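PDB 5CI5: extracellular solute-binding protein family 1 from Pseudothermotoga lettingae, which binds the sugar alpha-D-tagatose and probably delivers it, as a periplasmic-type solute-binding protein, to an ABC transporter for uptake into the cell. Local coordinates for residues A[27-32]-A[57-62]; A[77-82]-A[304-309]. One frame throughout, in Å; residues are numbered along the deposited sequence.

Contact 1. Residues A[27-32]-A[57-62]. With T6T (alpha-D-tagatopyranose), chain C.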
ATOM      1  N   ILE A  27      -7.434   7.391 -19.004  1.00  9.13           N
ATOM      2  CA  ILE A  27      -7.028   7.193 -17.617  1.00  8.70           C
ATOM      3  C   ILE A  27      -6.546   5.762 -17.391  1.00 10.42           C
ATOM      4  O   ILE A  27      -7.173   4.817 -17.830  1.00 10.91           O
ATOM      5  CB  ILE A  27      -8.165   7.550 -16.613  1.00 10.05           C
ATOM      6  CG1 ILE A  27      -7.678   7.434 -15.159  1.00 10.50           C
ATOM      7  CG2 ILE A  27      -9.423   6.707 -16.819  1.00  8.42           C
ATOM      8  CD1 ILE A  27      -8.680   7.932 -14.102  1.00 14.81           C
ATOM      9  N   TRP A  28      -5.413   5.623 -16.708  1.00  9.16           N
ATOM     10  CA  TRP A  28      -4.914   4.329 -16.272  1.00  9.88           C
ATOM     11  C   TRP A  28      -5.101   4.197 -14.783  1.00 10.33           C
ATOM     12  O   TRP A  28      -4.563   5.012 -14.020  1.00  8.84           O
ATOM     13  CB  TRP A  28      -3.442   4.170 -16.610  1.00  8.64           C
ATOM     14  CG  TRP A  28      -3.204   3.932 -18.054  1.00  8.79           C
ATOM     15  CD1 TRP A  28      -4.120   4.018 -19.069  1.00 11.65           C
ATOM     16  CD2 TRP A  28      -1.969   3.529 -18.656  1.00  8.75           C
ATOM     17  NE1 TRP A  28      -3.518   3.698 -20.278  1.00 14.48           N
ATOM     18  CE2 TRP A  28      -2.205   3.390 -20.044  1.00 12.67           C
ATOM     19  CE3 TRP A  28      -0.686   3.266 -18.159  1.00 12.39           C
ATOM     20  CZ2 TRP A  28      -1.201   3.011 -20.932  1.00 20.37           C
ATOM     21  CZ3 TRP A  28       0.302   2.884 -19.051  1.00 14.80           C
ATOM     22  CH2 TRP A  28       0.042   2.759 -20.409  1.00 19.66           C
ATOM     23  N   ILE A  29      -5.831   3.157 -14.378  1.00  8.39           N
ATOM     24  CA  ILE A  29      -6.105   2.882 -12.976  1.00 10.20           C
ATOM     25  C   ILE A  29      -5.376   1.605 -12.621  1.00 12.41           C
ATOM     26  O   ILE A  29      -5.541   0.576 -13.275  1.00 12.02           O
ATOM     27  CB  ILE A  29      -7.602   2.744 -12.709  1.00 11.01           C
ATOM     28  CG1 ILE A  29      -8.327   3.996 -13.198  1.00 14.21           C
ATOM     29  CG2 ILE A  29      -7.877   2.515 -11.219  1.00 11.24           C
ATOM     30  CD1 ILE A  29      -9.823   3.901 -13.236  1.00 12.62           C
ATOM     31  N   GLY A  30      -4.545   1.703 -11.592  1.00 10.27           N
ATOM     32  CA  GLY A  30      -3.677   0.613 -11.219  1.00 11.51           C
ATOM     33  C   GLY A  30      -3.699   0.279  -9.745  1.00 10.29           C
ATOM     34  O   GLY A  30      -4.008   1.116  -8.900  1.00 12.57           O
ATOM     35  N   GLY A  31      -3.374  -0.973  -9.453  1.00 11.25           N
ATOM     36  CA  GLY A  31      -3.287  -1.438  -8.089  1.00  8.65           C
ATOM     37  C   GLY A  31      -4.516  -2.220  -7.726  1.00 10.29           C
ATOM     38  O   GLY A  31      -5.383  -2.494  -8.566  1.00 12.39           O
ATOM     39  N   GLN A  32      -4.621  -2.583  -6.456  1.00  8.65           N
ATOM     40  CA  GLN A  32      -5.712  -3.435  -6.023  1.00 10.64           C
ATOM     41  C   GLN A  32      -7.099  -2.809  -6.247  1.00 13.81           C
ATOM     42  O   GLN A  32      -8.050  -3.540  -6.467  1.00 12.08           O
ATOM     43  CB  GLN A  32      -5.525  -3.796  -4.553  1.00  9.33           C
ATOM     44  CG  GLN A  32      -4.253  -4.524  -4.250  1.00  9.59           C
ATOM     45  CD  GLN A  32      -3.113  -3.631  -3.812  1.00  8.03           C
ATOM     46  OE1 GLN A  32      -3.021  -2.435  -4.156  1.00  9.26           O
ATOM     47  NE2 GLN A  32      -2.205  -4.216  -3.038  1.00 14.62           N
ATOM     48  N   VAL A  57     -10.586   3.972 -20.545  1.00 13.43           N
ATOM     49  CA  VAL A  57     -10.119   3.461 -19.267  1.00 12.69           C
ATOM     50  C   VAL A  57      -9.273   2.192 -19.474  1.00 14.63           C
ATOM     51  O   VAL A  57      -9.642   1.293 -20.248  1.00 17.76           O
ATOM     52  CB  VAL A  57     -11.288   3.135 -18.318  1.00 13.00           C
ATOM     53  CG1 VAL A  57     -10.765   2.543 -16.986  1.00 16.46           C
ATOM     54  CG2 VAL A  57     -12.165   4.357 -18.062  1.00 16.57           C
ATOM     55  N   GLN A  58      -8.125   2.108 -18.810  1.00  9.93           N
ATOM     56  CA  GLN A  58      -7.410   0.836 -18.760  1.00 11.47           C
ATOM     57  C   GLN A  58      -7.087   0.525 -17.288  1.00 13.84           C
ATOM     58  O   GLN A  58      -6.614   1.392 -16.540  1.00 13.21           O
ATOM     59  CB  GLN A  58      -6.144   0.862 -19.624  1.00 14.67           C
ATOM     60  CG  GLN A  58      -5.427  -0.487 -19.739  1.00 33.28           C
ATOM     61  CD  GLN A  58      -4.389  -0.516 -20.859  1.00 44.07           C
ATOM     62  OE1 GLN A  58      -4.354   0.373 -21.713  1.00 41.72           O
ATOM     63  NE2 GLN A  58      -3.543  -1.549 -20.861  1.00 46.62           N
ATOM     64  N   LEU A  59      -7.397  -0.706 -16.885  1.00 12.24           N
ATOM     65  CA  LEU A  59      -7.204  -1.189 -15.516  1.00 11.29           C
ATOM     66  C   LEU A  59      -5.999  -2.101 -15.459  1.00 14.69           C
ATOM     67  O   LEU A  59      -5.800  -2.937 -16.343  1.00 15.57           O
ATOM     68  CB  LEU A  59      -8.446  -1.957 -15.032  1.00 11.09           C
ATOM     69  CG  LEU A  59      -9.770  -1.196 -15.144  1.00 14.25           C
ATOM     70  CD1 LEU A  59     -10.983  -2.072 -14.758  1.00 19.30           C
ATOM     71  CD2 LEU A  59      -9.725   0.047 -14.306  1.00 15.29           C
ATOM     72  N   PHE A  60      -5.215  -1.969 -14.395  1.00 10.17           N
ATOM     73  CA  PHE A  60      -3.972  -2.716 -14.247  1.00 13.74           C
ATOM     74  C   PHE A  60      -3.863  -3.354 -12.871  1.00 11.06           C
ATOM     75  O   PHE A  60      -3.998  -2.663 -11.861  1.00 11.28           O
ATOM     76  CB  PHE A  60      -2.747  -1.816 -14.412  1.00 13.82           C
ATOM     77  CG  PHE A  60      -2.618  -1.163 -15.752  1.00 11.28           C
ATOM     78  CD1 PHE A  60      -3.347  -0.040 -16.046  1.00 10.45           C
ATOM     79  CD2 PHE A  60      -1.722  -1.649 -16.700  1.00 22.29           C
ATOM     80  CE1 PHE A  60      -3.198   0.602 -17.248  1.00 12.99           C
ATOM     81  CE2 PHE A  60      -1.574  -1.011 -17.916  1.00 23.44           C
ATOM     82  CZ  PHE A  60      -2.329   0.108 -18.199  1.00 17.58           C
ATOM     83  N   GLY A  61      -3.519  -4.637 -12.828  1.00 13.45           N
ATOM     84  CA  GLY A  61      -3.166  -5.268 -11.565  1.00 12.13           C
ATOM     85  C   GLY A  61      -1.899  -4.684 -10.952  1.00 10.39           C
ATOM     86  O   GLY A  61      -1.021  -4.162 -11.639  1.00 11.51           O
ATOM     87  N   PHE A  62      -1.781  -4.783  -9.641  1.00  8.75           N
ATOM     88  CA  PHE A  62      -0.663  -4.162  -8.965  1.00  7.17           C
ATOM     89  C   PHE A  62       0.689  -4.692  -9.361  1.00 10.56           C
ATOM     90  O   PHE A  62       1.610  -3.924  -9.547  1.00 11.43           O
ATOM     91  CB  PHE A  62      -0.781  -4.313  -7.438  1.00  8.12           C
ATOM     92  CG  PHE A  62       0.367  -3.686  -6.682  1.00  9.38           C
ATOM     93  CD1 PHE A  62       0.524  -2.309  -6.655  1.00  9.29           C
ATOM     94  CD2 PHE A  62       1.292  -4.465  -6.035  1.00 11.33           C
ATOM     95  CE1 PHE A  62       1.574  -1.720  -5.981  1.00  9.45           C
ATOM     96  CE2 PHE A  62       2.360  -3.880  -5.350  1.00 13.49           C
ATOM     97  CZ  PHE A  62       2.503  -2.510  -5.328  1.00 11.37           C
TER
HETATM   98  O3  T6T C 501      -0.697   0.903   0.094  1.00  7.87           O
HETATM   99  C3  T6T C 501      -0.898   0.899  -1.316  1.00  7.35           C
HETATM  100  C4  T6T C 501       0.442   1.167  -2.002  1.00  6.93           C
HETATM  101  O4  T6T C 501       1.020   2.375  -1.490  1.00  7.46           O
HETATM  102  C5  T6T C 501       1.346  -0.019  -1.744  1.00  6.51           C
HETATM  103  O5  T6T C 501       2.612   0.178  -2.375  1.00  8.17           O
HETATM  104  C6  T6T C 501       0.684  -1.304  -2.231  1.00  6.41           C
HETATM  105  O6  T6T C 501      -0.549  -1.483  -1.538  1.00  8.35           O
HETATM  106  C2  T6T C 501      -1.479  -0.413  -1.735  1.00  5.91           C
HETATM  107  O2  T6T C 501      -1.845  -0.353  -3.119  1.00  7.34           O
HETATM  108  C1  T6T C 501      -2.740  -0.757  -0.914  1.00  8.87           C
HETATM  109  O1  T6T C 501      -3.711   0.224  -0.949  1.00  8.76           O
HETATM  110  O   HOH W   1      -4.788   2.807 -22.746  1.00 34.93           O
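Phe-60 lays the CE1-CZ end of its ring over one face of the Trp-28 indole, with CE1 3.4 Å from Trp-28 CG and CZ above the middle of the ring system. The two planes meet obliquely, at 47°. Both rings stand on one face of a parallel strand pair, and the chi1 of -62° at Phe-60, which sets CG beside its own backbone N, tips the ring back over the neighbouring strand. There Phe-60 CD1 also brings its ring edge to within 3.6 Å of Ile-29 O. Gln-58 reaches out alongside the same indole face, its amide offset toward the rim. A water joins the two polar ends, accepting from Trp-28 NE1 at 2.9 Å and donating to Gln-58 OE1 at 2.7 Å. Tyr-65 and Leu-69 of helix 62-75 pack on the same tryptophan.

The other sheet face is aliphatic: Ile-27 and Val-57 run side by side, CG2 to CG2 at 3.8 Å, as do Ile-29 and Leu-59; Val-57, Ile-29 and Leu-59 pack on helix 37-51. Gln-58 N to Ile-27 O, Ile-29 N to Gln-58 O, Phe-60 N to Ile-29 O and Gly-31 N to Phe-60 O form the parallel ladder.

At Gly-31, where a side chain would be pressed against the preceding carbonyl oxygen, the backbone swings aside, and the side chain of Gln-32, bent at chi2 (94°), reaches back to the sugar. Its OE1 takes a hydrogen bond from tagatose O2 at 2.6 Å, while its NE2 is held by Asp-248. Phe-62 CZ approaches C6 of the sugar at 3.8 Å. This is a parallel beta-alpha-beta unit of a solute-binding protein lobe, with residues just past its strand ends lining the ligand cleft.

Contact 2. Residues A[77-82]-A[304-309]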
ATOM      1  N   LYS A  77       4.120   7.916 -24.345  1.00 14.67           N
ATOM      2  CA  LYS A  77       2.808   7.463 -24.785  1.00 18.41           C
ATOM      3  C   LYS A  77       1.919   6.957 -23.620  1.00 18.66           C
ATOM      4  O   LYS A  77       2.332   6.949 -22.475  1.00 25.30           O
ATOM      5  CB  LYS A  77       2.969   6.337 -25.805  1.00 25.63           C
ATOM      6  CG  LYS A  77       3.863   6.679 -26.976  1.00 26.44           C
ATOM      7  CD  LYS A  77       3.300   7.833 -27.781  1.00 27.58           C
ATOM      8  CE  LYS A  77       4.163   8.097 -29.009  1.00 34.32           C
ATOM      9  NZ  LYS A  77       3.601   9.194 -29.837  1.00 38.66           N
ATOM     10  N   GLY A  78       0.688   6.559 -23.935  1.00 24.33           N
ATOM     11  CA  GLY A  78      -0.195   5.946 -22.954  1.00 27.30           C
ATOM     12  C   GLY A  78      -1.232   6.882 -22.345  1.00 30.62           C
ATOM     13  O   GLY A  78      -2.118   7.366 -23.061  1.00 26.37           O
ATOM     14  N   PRO A  79      -1.144   7.149 -21.024  1.00 20.71           N
ATOM     15  CA  PRO A  79      -2.268   7.857 -20.401  1.00 18.12           C
ATOM     16  C   PRO A  79      -2.142   9.389 -20.354  1.00 15.41           C
ATOM     17  O   PRO A  79      -1.036   9.958 -20.384  1.00 14.58           O
ATOM     18  CB  PRO A  79      -2.254   7.295 -18.979  1.00 15.86           C
ATOM     19  CG  PRO A  79      -0.829   7.139 -18.719  1.00 16.88           C
ATOM     20  CD  PRO A  79      -0.206   6.652 -19.998  1.00 19.15           C
ATOM     21  N   ASP A  80      -3.293  10.055 -20.262  1.00 13.14           N
ATOM     22  CA  ASP A  80      -3.370  11.467 -19.926  1.00 10.33           C
ATOM     23  C   ASP A  80      -3.455  11.675 -18.416  1.00  9.28           C
ATOM     24  O   ASP A  80      -3.029  12.709 -17.914  1.00 10.66           O
ATOM     25  CB  ASP A  80      -4.576  12.094 -20.599  1.00 12.58           C
ATOM     26  CG  ASP A  80      -4.543  11.905 -22.095  1.00 20.80           C
ATOM     27  OD1 ASP A  80      -3.522  12.281 -22.685  1.00 15.57           O
ATOM     28  OD2 ASP A  80      -5.506  11.362 -22.675  1.00 12.54           O
ATOM     29  N   LEU A  81      -4.032  10.699 -17.710  1.00  7.60           N
ATOM     30  CA  LEU A  81      -4.129  10.702 -16.250  1.00 11.39           C
ATOM     31  C   LEU A  81      -3.814   9.294 -15.779  1.00  9.10           C
ATOM     32  O   LEU A  81      -4.327   8.345 -16.347  1.00  9.21           O
ATOM     33  CB  LEU A  81      -5.528  11.126 -15.779  1.00  5.94           C
ATOM     34  CG  LEU A  81      -5.663  11.451 -14.294  1.00  9.35           C
ATOM     35  CD1 LEU A  81      -4.873  12.663 -13.890  1.00 10.40           C
ATOM     36  CD2 LEU A  81      -7.163  11.631 -13.953  1.00 10.37           C
ATOM     37  N   ALA A  82      -2.924   9.152 -14.793  1.00  8.01           N
ATOM     38  CA  ALA A  82      -2.460   7.824 -14.357  1.00  6.57           C
ATOM     39  C   ALA A  82      -2.403   7.738 -12.857  1.00  8.64           C
ATOM     40  O   ALA A  82      -2.002   8.680 -12.196  1.00  8.67           O
ATOM     41  CB  ALA A  82      -1.055   7.494 -14.909  1.00  9.55           C
ATOM     42  N   VAL A 304      -1.648  11.437 -11.521  1.00  8.34           N
ATOM     43  CA  VAL A 304      -0.585  12.238 -12.148  1.00  6.01           C
ATOM     44  C   VAL A 304      -0.895  12.446 -13.629  1.00  7.39           C
ATOM     45  O   VAL A 304      -1.606  11.661 -14.228  1.00  8.93           O
ATOM     46  CB  VAL A 304       0.826  11.606 -12.003  1.00  8.65           C
ATOM     47  CG1 VAL A 304       1.103  11.313 -10.536  1.00  6.50           C
ATOM     48  CG2 VAL A 304       0.982  10.347 -12.844  1.00  9.16           C
ATOM     49  N   ILE A 305      -0.351  13.522 -14.186  1.00  9.66           N
ATOM     50  CA  ILE A 305      -0.540  13.888 -15.590  1.00  9.72           C
ATOM     51  C   ILE A 305       0.810  13.884 -16.276  1.00  7.61           C
ATOM     52  O   ILE A 305       1.662  14.691 -15.922  1.00  9.76           O
ATOM     53  CB  ILE A 305      -1.182  15.275 -15.714  1.00 10.61           C
ATOM     54  CG1 ILE A 305      -2.574  15.270 -15.072  1.00  8.71           C
ATOM     55  CG2 ILE A 305      -1.258  15.709 -17.183  1.00  9.85           C
ATOM     56  CD1 ILE A 305      -3.176  16.636 -14.941  1.00  9.85           C
ATOM     57  N   PRO A 306       1.017  12.992 -17.257  1.00  7.45           N
ATOM     58  CA  PRO A 306       2.318  12.970 -17.917  1.00  8.42           C
ATOM     59  C   PRO A 306       2.591  14.282 -18.659  1.00  9.57           C
ATOM     60  O   PRO A 306       1.691  14.857 -19.264  1.00 10.90           O
ATOM     61  CB  PRO A 306       2.207  11.779 -18.888  1.00 13.82           C
ATOM     62  CG  PRO A 306       1.181  10.895 -18.248  1.00 11.65           C
ATOM     63  CD  PRO A 306       0.166  11.883 -17.726  1.00 10.94           C
ATOM     64  N   SER A 307       3.847  14.727 -18.610  1.00 10.14           N
ATOM     65  CA  SER A 307       4.253  15.942 -19.278  1.00  9.86           C
ATOM     66  C   SER A 307       4.101  15.810 -20.801  1.00  9.41           C
ATOM     67  O   SER A 307       4.011  16.817 -21.505  1.00 12.03           O
ATOM     68  CB  SER A 307       5.695  16.248 -18.904  1.00 11.03           C
ATOM     69  OG  SER A 307       6.508  15.157 -19.305  1.00 13.03           O
ATOM     70  N   SER A 308       4.068  14.579 -21.311  1.00 10.19           N
ATOM     71  CA  SER A 308       3.905  14.356 -22.746  1.00 13.03           C
ATOM     72  C   SER A 308       2.444  14.310 -23.207  1.00 13.65           C
ATOM     73  O   SER A 308       2.180  14.166 -24.410  1.00 14.93           O
ATOM     74  CB  SER A 308       4.607  13.066 -23.156  1.00 14.17           C
ATOM     75  OG  SER A 308       6.017  13.244 -23.061  1.00 22.62           O
ATOM     76  N   SER A 309       1.503  14.433 -22.283  1.00 10.25           N
ATOM     77  CA  SER A 309       0.096  14.357 -22.651  1.00 10.27           C
ATOM     78  C   SER A 309      -0.353  15.568 -23.469  1.00 10.83           C
ATOM     79  O   SER A 309      -0.060  16.718 -23.104  1.00 13.37           O
ATOM     80  CB  SER A 309      -0.780  14.237 -21.408  1.00 12.77           C
ATOM     81  OG  SER A 309      -2.145  14.376 -21.754  1.00 16.32           O
TER
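Ser-309 donates its hydroxyl to Asp-80, OG to OD1 at 2.7 Å, meeting the carboxylate on its anti side and 26° out of its plane. With OG anti to the serine N (chi1 171°), the hydroxyl extends from the end of the turn to the aspartate, and it also takes a hydrogen bond from Asn-311 N. The carboxylate is gripped further by a salt bridge from Lys-23 to OD1 and by Thr-26 N and Asn-311 ND2 at OD2, a set of donors likely to favour the charged form of this buried group. Replacing Asp-80 by an alanine is likely to leave the Lys-23 ammonium without its carboxylate and the Ser-309 hydroxyl without this acceptor, loosening the tie between turn and strand.

Backbone bonds join Ala-82 and Val-304 as an antiparallel hydrogen-bonded pair: Ala-82 N to Val-304 O and Val-304 N to Ala-82 O are both 2.9 Å, each donor lying in the carbonyl plane. Leu-81 CA adds a CA-H...O contact to Val-304 O. The pair sets strand 298-304 antiparallel to strand 81-85, so that a strand from late in the sequence enters a sheet otherwise built here from parallel N-terminal strands, a mixed topology of the type II periplasmic binding fold. Past it, Pro-306 to Ser-309 make a type I beta turn, closed by Ser-309 N to Pro-306 O at 3.1 Å.

Apolar contacts fill in between. The Leu-81 and Ile-305 side chains cross at a slant, CD1 of Leu-81 3.7 Å from CG1 of Ile-305, and both lie against helix 312-322. Ala-82 CB sits 4.1 Å from Val-304 CG2, and Pro-79 CG 4.3 Å from Pro-306 CG. The Pro-306 ring also makes van der Waals contact with two carbonyl oxygens, its CG 3.2 Å from Pro-79 O and its CD 3.3 Å from Asp-80 O, which is buried with no hydrogen-bonding partner in the model.

From the N terminus, strand 25-30 passes into helix 37-51 and returns as strand 55-60, where contact 1 closes a short loop into one beta-alpha-beta unit. Helix 62-75 then leads to 77-82, which opens contact 2; this loop closes only after 221 intervening residues, at 304-309. The two loops are therefore in series, neither nested nor crossed. They meet in one sheet, strand 25-30 lying between 55-60 and 81-85: Trp-28 N probably bonds to Leu-81 O at 3.0 Å, and the indole rests on Pro-79. Contact 1 reaches the sugar, whereas contact 2 ties the chain returning at 298-304 and the turn after it to strand 81-85 and the loop before it.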